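Local coordinates for protein uracil-DNA glycosylase (Sulfolobus tokodaii str. 7, PDB 4ZBY) that belongs to the uracil-DNA glycosylase superfamily and, in this model, carries an iron/sulfur cluster together with a bound uracil, at residues A[24-30]-A[48-54]; A[2-7]-A[108-113]; A[140-146]-A[159-163]. One frame throughout, in Å; residues are numbered along the deposited sequence.

Contact 1: A[24-30]-A[48-54]; sequences TNAVPGE and EDKEGRP. With URA (uracil), chain C.
Asp-49 OD1 accepts the backbone N-H of Thr-24 at 2.8 Å, on its syn side and 20° out of the carboxylate plane. The N-H of Asn-25 adds only a weak bond to the same oxygen; chi1 of Asp-49 (176°) swings the carboxylate toward these two residues. Two waters extend this grip: one joins Thr-24 OG1 to Asp-49 OD2, the other Asn-25 O to Asp-49 OD1. Nearby, Asn-25 ND2 lies in the carbonyl plane of Asp-49 O and donates to it at 3.2 Å.

At the far end Arg-53 NH2 makes a salt bridge to Glu-30 OE2 (2.8 Å) within its guanidinium plane, while its NE bonds are weak. Glu-30 has two deposited conformers and the bridge holds for one, so it is to that extent uncertain; Arg-75 also pairs with OE2.

Between these polar ends, helix 46-51 gives way to Gly-52, whose positive phi turns the chain and whose CA packs 3.6 Å from Asn-25 CB. Val-27 straddles this turn: CG2 faces Glu-48 O, and CG1 lies 3.8 Å from Pro-54 CD. A third water ties Gly-29 N to Gly-52 O.

Glu-48 CD approaches uracil C5 at 3.3 Å, with OE2 held by Val-56 N and Gly-57 N. The helix C-terminus, with its positive-phi glycine, thus leads into the Pro-54 edge of this superfamily's uracil pocket, and segment 24-30 packs behind it.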
# COMPACT_ATOMS: atom_id res chain seq x y z
N THR A 24 -13.70 7.43 -12.48
CA THR A 24 -14.94 7.82 -11.83
C THR A 24 -14.55 8.53 -10.54
O THR A 24 -14.96 9.67 -10.31
CB THR A 24 -15.84 6.62 -11.51
OG1 THR A 24 -16.08 5.90 -12.73
CG2 THR A 24 -17.22 7.11 -10.95
N ASN A 25 -13.74 7.87 -9.73
CA ASN A 25 -13.24 8.46 -8.48
C ASN A 25 -11.76 8.20 -8.29
O ASN A 25 -11.34 7.07 -8.46
CB ASN A 25 -13.93 7.88 -7.25
CG ASN A 25 -15.38 8.23 -7.19
OD1 ASN A 25 -15.75 9.36 -6.86
ND2 ASN A 25 -16.22 7.26 -7.51
N ALA A 26 -11.00 9.23 -7.92
CA ALA A 26 -9.62 9.02 -7.47
C ALA A 26 -9.71 8.32 -6.13
O ALA A 26 -10.75 8.42 -5.46
CB ALA A 26 -8.87 10.35 -7.34
N VAL A 27 -8.64 7.66 -5.71
CA VAL A 27 -8.64 6.87 -4.48
C VAL A 27 -7.45 7.26 -3.62
O VAL A 27 -6.35 6.67 -3.77
CB VAL A 27 -8.58 5.35 -4.80
CG1 VAL A 27 -8.67 4.50 -3.55
CG2 VAL A 27 -9.72 4.95 -5.79
N PRO A 28 -7.64 8.24 -2.71
CA PRO A 28 -6.50 8.71 -1.91
C PRO A 28 -6.04 7.71 -0.85
O PRO A 28 -4.85 7.69 -0.51
CB PRO A 28 -7.03 9.99 -1.24
CG PRO A 28 -8.50 9.92 -1.33
CD PRO A 28 -8.82 9.11 -2.60
N GLY A 29 -6.92 6.84 -0.39
CA GLY A 29 -6.56 5.93 0.70
C GLY A 29 -7.42 6.28 1.88
O GLY A 29 -7.99 7.36 1.92
N GLU A 30 -7.49 5.38 2.86
CA GLU A 30 -8.34 5.60 4.02
C GLU A 30 -7.75 4.90 5.24
O GLU A 30 -7.05 3.89 5.11
CB GLU A 30 -9.78 5.14 3.73
CG GLU A 30 -9.96 3.64 3.54
CD GLU A 30 -11.37 3.25 3.09
OE1 GLU A 30 -12.21 4.14 2.84
OE2 GLU A 30 -11.62 2.04 2.98
N GLU A 48 -12.58 -0.24 -6.91
CA GLU A 48 -11.99 0.89 -6.20
C GLU A 48 -12.34 2.21 -6.88
O GLU A 48 -12.68 3.19 -6.24
CB GLU A 48 -10.46 0.72 -6.12
CG GLU A 48 -10.02 -0.39 -5.18
CD GLU A 48 -10.27 -1.78 -5.72
OE1 GLU A 48 -10.34 -1.97 -6.98
OE2 GLU A 48 -10.42 -2.70 -4.90
N ASP A 49 -12.23 2.22 -8.20
CA ASP A 49 -12.58 3.38 -9.01
C ASP A 49 -14.04 3.76 -8.83
O ASP A 49 -14.39 4.93 -8.66
CB ASP A 49 -12.27 3.05 -10.49
CG ASP A 49 -12.67 4.15 -11.46
OD1 ASP A 49 -12.24 5.30 -11.29
OD2 ASP A 49 -13.42 3.85 -12.41
N LYS A 50 -14.91 2.75 -8.88
CA LYS A 50 -16.34 2.97 -8.73
C LYS A 50 -16.65 3.56 -7.36
O LYS A 50 -17.55 4.40 -7.22
CB LYS A 50 -17.12 1.67 -8.92
CG LYS A 50 -17.33 1.26 -10.35
CD LYS A 50 -18.38 0.16 -10.44
CE LYS A 50 -18.71 -0.21 -11.87
NZ LYS A 50 -17.74 -1.19 -12.45
N GLU A 51 -15.93 3.09 -6.35
CA GLU A 51 -16.27 3.44 -4.97
C GLU A 51 -15.46 4.57 -4.36
O GLU A 51 -15.87 5.13 -3.35
CB GLU A 51 -16.15 2.19 -4.07
CG GLU A 51 -17.24 1.17 -4.38
CD GLU A 51 -17.09 -0.12 -3.59
OE1 GLU A 51 -16.81 -0.05 -2.37
OE2 GLU A 51 -17.27 -1.20 -4.20
N GLY A 52 -14.31 4.90 -4.93
CA GLY A 52 -13.41 5.89 -4.34
C GLY A 52 -12.64 5.39 -3.12
O GLY A 52 -12.17 6.19 -2.30
N ARG A 53 -12.50 4.08 -3.00
CA ARG A 53 -11.95 3.43 -1.79
C ARG A 53 -10.93 2.38 -2.21
O ARG A 53 -11.14 1.74 -3.22
CB ARG A 53 -13.07 2.75 -0.99
CG ARG A 53 -14.30 3.59 -0.75
CD ARG A 53 -15.25 2.81 0.10
NE ARG A 53 -14.51 2.25 1.23
CZ ARG A 53 -14.92 1.21 1.95
NH1 ARG A 53 -16.09 0.63 1.69
NH2 ARG A 53 -14.16 0.78 2.95
N PRO A 54 -9.85 2.20 -1.44
CA PRO A 54 -8.85 1.20 -1.82
C PRO A 54 -9.27 -0.22 -1.41
O PRO A 54 -9.99 -0.40 -0.42
CB PRO A 54 -7.60 1.65 -1.06
CG PRO A 54 -8.16 2.27 0.18
CD PRO A 54 -9.46 2.94 -0.22
N1 URA C . -5.16 -3.49 -6.26
C2 URA C . -4.35 -2.59 -5.65
O2 URA C . -3.15 -2.54 -5.86
N3 URA C . -4.95 -1.63 -4.95
C4 URA C . -6.28 -1.47 -4.78
O4 URA C . -6.69 -0.58 -4.05
C5 URA C . -7.10 -2.43 -5.41
C6 URA C . -6.53 -3.43 -6.13
O HOH W 1 -14.23 5.13 -14.50
O HOH W 2 -9.72 5.50 -10.19
O HOH W 3 -9.80 6.46 -0.60

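Contact 2: A[2-7]-A[108-113]; sequences DSLEKI and RQIDII
Arg-108 takes hold of Asp-2 side-on with two nitrogens, NH2 to OD1 and NE to OD2, both at 2.8 Å. The two side chains cross at about a right angle and their flat groups are turned 38° apart, yet the bonds are nearly straight, 173° at NH2. A bend at chi3 (56°) carries the guanidinium round to present this NE/NH2 edge. Asp-2 OD1 has a second donor, Ser-3 N, arriving from the opposite face of the carboxylate, and a water links OD2 to Arg-108 O; the acid is therefore gripped from several directions.

Ile-7 runs antiparallel to the arginine and lays CG1 over one guanidinium face, 3.5 Å from NH2. The tip of the same branch, Ile-7 CD1, meets Ile-112 CD1 tip to tip at 3.7 Å. Leu-4 instead slides past Ile-112, CG against CG2 at 3.9 Å, while crossing Gln-109 and Ile-113 at about right angles: CD2 rests on Gln-109 CG and CD1 on Ile-113 CG1. Ser-3, the N-cap of helix 4-12, accepts Lys-6 N on its OG, and its backbone carbon receives Ile-112 CD1.

Helix 4-12 is thus fastened by its first turn, and the residues just before it, to the last turns of helix 96-113. Glu-10, further along the first helix, pairs with Arg-108 NH1. Beneath, Leu-4, Gln-109 and Ile-113 rest on Phe-79 of strand 79-82, and the last two also touch Met-38 of strand 37-41.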
# COMPACT_ATOMS: atom_id res chain seq x y z
N ASP A 2 0.74 20.57 5.96
CA ASP A 2 0.21 19.40 5.26
C ASP A 2 -0.65 18.58 6.21
O ASP A 2 -0.51 18.65 7.43
CB ASP A 2 1.33 18.55 4.68
CG ASP A 2 0.89 17.76 3.45
OD1 ASP A 2 -0.27 17.92 3.02
OD2 ASP A 2 1.71 17.00 2.91
N SER A 3 -1.56 17.81 5.63
CA SER A 3 -2.44 16.94 6.40
C SER A 3 -2.99 15.87 5.50
O SER A 3 -3.02 16.05 4.29
CB SER A 3 -3.58 17.74 7.04
OG SER A 3 -4.42 18.33 6.07
N LEU A 4 -3.44 14.76 6.07
CA LEU A 4 -4.07 13.72 5.27
C LEU A 4 -5.33 14.28 4.60
O LEU A 4 -5.68 13.90 3.47
CB LEU A 4 -4.41 12.50 6.13
CG LEU A 4 -3.20 11.74 6.67
CD1 LEU A 4 -3.68 10.53 7.46
CD2 LEU A 4 -2.27 11.30 5.51
N GLU A 5 -5.99 15.20 5.29
CA GLU A 5 -7.16 15.86 4.74
C GLU A 5 -6.84 16.65 3.49
O GLU A 5 -7.60 16.61 2.52
CB GLU A 5 -7.79 16.79 5.80
CG GLU A 5 -8.38 16.04 7.00
CD GLU A 5 -7.46 15.99 8.23
OE1 GLU A 5 -6.24 15.73 8.08
OE2 GLU A 5 -7.96 16.20 9.37
N LYS A 6 -5.72 17.37 3.51
CA LYS A 6 -5.31 18.19 2.38
C LYS A 6 -4.95 17.30 1.20
O LYS A 6 -5.34 17.56 0.06
CB LYS A 6 -4.11 19.07 2.77
CG LYS A 6 -3.57 20.00 1.70
CD LYS A 6 -2.38 20.77 2.28
CE LYS A 6 -1.87 21.88 1.38
NZ LYS A 6 -0.92 22.77 2.13
N ILE A 7 -4.21 16.25 1.49
CA ILE A 7 -3.82 15.29 0.46
C ILE A 7 -5.06 14.67 -0.18
O ILE A 7 -5.16 14.55 -1.43
CB ILE A 7 -2.92 14.22 1.06
CG1 ILE A 7 -1.62 14.85 1.57
CG2 ILE A 7 -2.66 13.10 0.01
CD1 ILE A 7 -0.84 13.94 2.51
N ARG A 108 3.97 12.09 1.04
CA ARG A 108 3.37 13.02 2.00
C ARG A 108 2.56 12.28 3.04
O ARG A 108 2.53 12.67 4.22
CB ARG A 108 2.50 14.04 1.27
CG ARG A 108 3.34 15.03 0.46
CD ARG A 108 2.49 15.87 -0.49
NE ARG A 108 1.42 16.60 0.18
CZ ARG A 108 0.47 17.26 -0.47
NH1 ARG A 108 0.48 17.26 -1.80
NH2 ARG A 108 -0.48 17.91 0.19
N GLN A 109 1.91 11.19 2.63
CA GLN A 109 1.09 10.41 3.55
C GLN A 109 1.98 9.69 4.56
O GLN A 109 1.68 9.66 5.78
CB GLN A 109 0.19 9.41 2.78
CG GLN A 109 -0.89 10.11 1.99
CD GLN A 109 -1.65 9.17 1.06
OE1 GLN A 109 -1.05 8.32 0.41
NE2 GLN A 109 -2.98 9.31 1.02
N ILE A 110 3.07 9.12 4.06
CA ILE A 110 4.05 8.50 4.95
C ILE A 110 4.64 9.53 5.92
O ILE A 110 4.79 9.24 7.11
CB ILE A 110 5.17 7.81 4.15
CG1 ILE A 110 4.61 6.67 3.32
CG2 ILE A 110 6.28 7.30 5.10
CD1 ILE A 110 5.61 6.12 2.33
N ASP A 111 4.96 10.72 5.42
CA ASP A 111 5.55 11.78 6.25
C ASP A 111 4.69 12.12 7.44
O ASP A 111 5.20 12.46 8.53
CB ASP A 111 5.76 13.05 5.42
CG ASP A 111 7.01 12.99 4.60
OD1 ASP A 111 7.72 11.98 4.73
OD2 ASP A 111 7.29 13.95 3.83
N ILE A 112 3.38 12.05 7.24
CA ILE A 112 2.43 12.42 8.27
C ILE A 112 2.16 11.25 9.20
O ILE A 112 2.21 11.40 10.42
CB ILE A 112 1.11 12.92 7.66
CG1 ILE A 112 1.27 14.33 7.09
CG2 ILE A 112 -0.01 12.88 8.69
CD1 ILE A 112 0.27 14.65 5.99
N ILE A 113 1.87 10.08 8.63
CA ILE A 113 1.53 8.93 9.45
C ILE A 113 2.72 8.37 10.25
O ILE A 113 2.56 8.03 11.42
CB ILE A 113 0.91 7.84 8.56
CG1 ILE A 113 -0.41 8.35 7.98
CG2 ILE A 113 0.62 6.60 9.38
CD1 ILE A 113 -0.92 7.53 6.81
O HOH W 4 3.39 15.48 4.38
O HOH W 5 -4.69 11.22 2.45

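Contact 3: A[140-146]-A[159-163]; sequences ITKVRGK and VFPTY
Just ahead of the antiparallel hairpin of strands 148-152 and 155-162, the chain leaving helix 140-143 crosses the end of the second strand, where Gly-145 N donates to Pro-161 O at 3.1 Å. The bond is fairly straight (163°). Arg-144 CA also leans on Pro-161 O, in a CA-H...O contact of 3.4 Å.

Arg-144 then places its aliphatic chain over Tyr-163. With CG lodged between backbone N and carbonyl carbon (chi1 61°), and further bends at chi2 and chi3, Arg-144 CD sits 3.6 Å from the centroid of the Tyr-163 ring, a CH-pi contact over the face. The guanidinium, inclined 45° to the ring, turns away to Asp-181 on helix 172-190. A water joins Arg-144 NH1, Thr-141 O and Tyr-163 OH. Ile-140 CG2 comes to the ring's edge, while its CD1 slides along Pro-161 CB at 4.0 Å.

The Phe-160 ring has Lys-146 N over one face, and Gly-145 C is 3.4 Å from Phe-160 CZ. Lys-146 O is buried against Pro-161 CD at 3.3 Å, with no polar partner in the model.

Strand 155-162 pairs with strand 117-121 on its other side, and Tyr-163 leads directly into His-164, a residue of the uracil pocket whose NE2 is hydrogen-bonded to uracil. A binding residue following a strand's C-terminal end suits the alpha/beta fold of this superfamily.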
# COMPACT_ATOMS: atom_id res chain seq x y z
N ILE A 140 10.13 -8.98 -6.70
CA ILE A 140 9.30 -9.20 -5.53
C ILE A 140 9.50 -10.63 -4.98
O ILE A 140 9.48 -10.82 -3.77
CB ILE A 140 7.80 -8.93 -5.82
CG1 ILE A 140 6.99 -8.90 -4.52
CG2 ILE A 140 7.23 -9.92 -6.84
CD1 ILE A 140 7.45 -7.81 -3.55
N THR A 141 9.73 -11.60 -5.85
CA THR A 141 9.90 -12.98 -5.39
C THR A 141 11.12 -13.07 -4.48
O THR A 141 11.11 -13.75 -3.44
CB THR A 141 10.04 -13.96 -6.58
OG1 THR A 141 8.82 -13.97 -7.33
CG2 THR A 141 10.33 -15.36 -6.11
N LYS A 142 12.16 -12.33 -4.84
CA LYS A 142 13.44 -12.46 -4.15
C LYS A 142 13.48 -11.66 -2.86
O LYS A 142 14.28 -11.95 -1.96
CB LYS A 142 14.58 -12.01 -5.06
CG LYS A 142 14.99 -13.08 -6.05
CD LYS A 142 16.00 -12.55 -7.05
CE LYS A 142 16.43 -13.65 -8.00
NZ LYS A 142 17.45 -13.16 -8.95
N VAL A 143 12.62 -10.65 -2.75
CA VAL A 143 12.72 -9.75 -1.61
C VAL A 143 11.58 -9.87 -0.62
O VAL A 143 11.69 -9.36 0.48
CB VAL A 143 12.84 -8.26 -2.05
CG1 VAL A 143 13.95 -8.08 -3.10
CG2 VAL A 143 11.48 -7.69 -2.51
N ARG A 144 10.48 -10.52 -1.01
CA ARG A 144 9.34 -10.61 -0.08
C ARG A 144 9.65 -11.52 1.11
O ARG A 144 10.59 -12.36 1.06
CB ARG A 144 8.08 -11.12 -0.80
CG ARG A 144 8.24 -12.54 -1.41
CD ARG A 144 7.06 -13.45 -1.03
NE ARG A 144 7.10 -13.85 0.38
CZ ARG A 144 7.78 -14.90 0.85
NH1 ARG A 144 8.51 -15.65 0.04
NH2 ARG A 144 7.74 -15.18 2.14
N GLY A 145 8.86 -11.32 2.17
CA GLY A 145 8.79 -12.25 3.28
C GLY A 145 9.80 -11.97 4.38
O GLY A 145 10.01 -12.80 5.26
N LYS A 146 10.43 -10.82 4.33
CA LYS A 146 11.24 -10.42 5.46
C LYS A 146 11.20 -8.92 5.64
O LYS A 146 10.69 -8.18 4.79
CB LYS A 146 12.68 -10.93 5.31
CG LYS A 146 13.53 -10.21 4.31
CD LYS A 146 14.98 -10.61 4.54
CE LYS A 146 15.91 -9.99 3.52
NZ LYS A 146 17.29 -10.58 3.64
N VAL A 159 9.87 -2.05 6.78
CA VAL A 159 9.21 -2.29 5.51
C VAL A 159 9.14 -3.79 5.26
O VAL A 159 10.14 -4.50 5.35
CB VAL A 159 9.95 -1.60 4.33
CG1 VAL A 159 9.32 -2.00 2.98
CG2 VAL A 159 9.92 -0.09 4.50
N PHE A 160 7.94 -4.27 4.97
CA PHE A 160 7.74 -5.69 4.78
C PHE A 160 7.03 -5.98 3.46
O PHE A 160 5.82 -5.79 3.36
CB PHE A 160 6.93 -6.27 5.95
CG PHE A 160 7.06 -7.74 6.09
CD1 PHE A 160 7.79 -8.28 7.14
CD2 PHE A 160 6.49 -8.61 5.16
CE1 PHE A 160 7.95 -9.66 7.25
CE2 PHE A 160 6.64 -10.00 5.27
CZ PHE A 160 7.35 -10.51 6.32
N PRO A 161 7.78 -6.44 2.45
CA PRO A 161 7.14 -6.69 1.17
C PRO A 161 6.42 -8.03 1.15
O PRO A 161 6.93 -8.98 1.70
CB PRO A 161 8.31 -6.71 0.17
CG PRO A 161 9.48 -6.13 0.92
CD PRO A 161 9.25 -6.49 2.36
N THR A 162 5.25 -8.09 0.52
CA THR A 162 4.56 -9.36 0.28
C THR A 162 4.06 -9.44 -1.16
O THR A 162 4.15 -8.47 -1.92
CB THR A 162 3.34 -9.53 1.20
OG1 THR A 162 2.26 -8.72 0.72
CG2 THR A 162 3.67 -9.10 2.64
N TYR A 163 3.53 -10.60 -1.54
CA TYR A 163 2.87 -10.71 -2.83
C TYR A 163 1.60 -9.89 -2.75
O TYR A 163 1.11 -9.59 -1.67
CB TYR A 163 2.56 -12.16 -3.18
CG TYR A 163 3.77 -12.99 -3.54
CD1 TYR A 163 4.78 -12.48 -4.36
CD2 TYR A 163 3.90 -14.29 -3.08
CE1 TYR A 163 5.89 -13.24 -4.69
CE2 TYR A 163 5.00 -15.06 -3.42
CZ TYR A 163 5.99 -14.53 -4.22
OH TYR A 163 7.10 -15.29 -4.55
O HOH W 6 9.03 -15.69 -2.84

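Overall arrangement
All three contacts are partly buried: Val-27 and Pro-54, Ile-7 and Gln-109, and Phe-160 and Pro-161 lie inside, whereas Thr-24, Lys-6 and Thr-141 are at the surface. Contacts 1 and 2 each have a carboxylate-guanidinium bridge, two-pronged in the helix pair of contact 2, with one good bond and weak ones in contact 1. Contact 3 has one direct backbone bond, a bridging water and aromatic and aliphatic packing. Contact 1, nested within the loop closed by contact 2, touches it through Pro-28 O and Gln-109 NE2, probably hydrogen-bonded. Contact 3 lies across the chain's centre, about 25 Å from both, centre to centre. Only contact 1 holds uracil-pocket residues; contact 3 just precedes His-164.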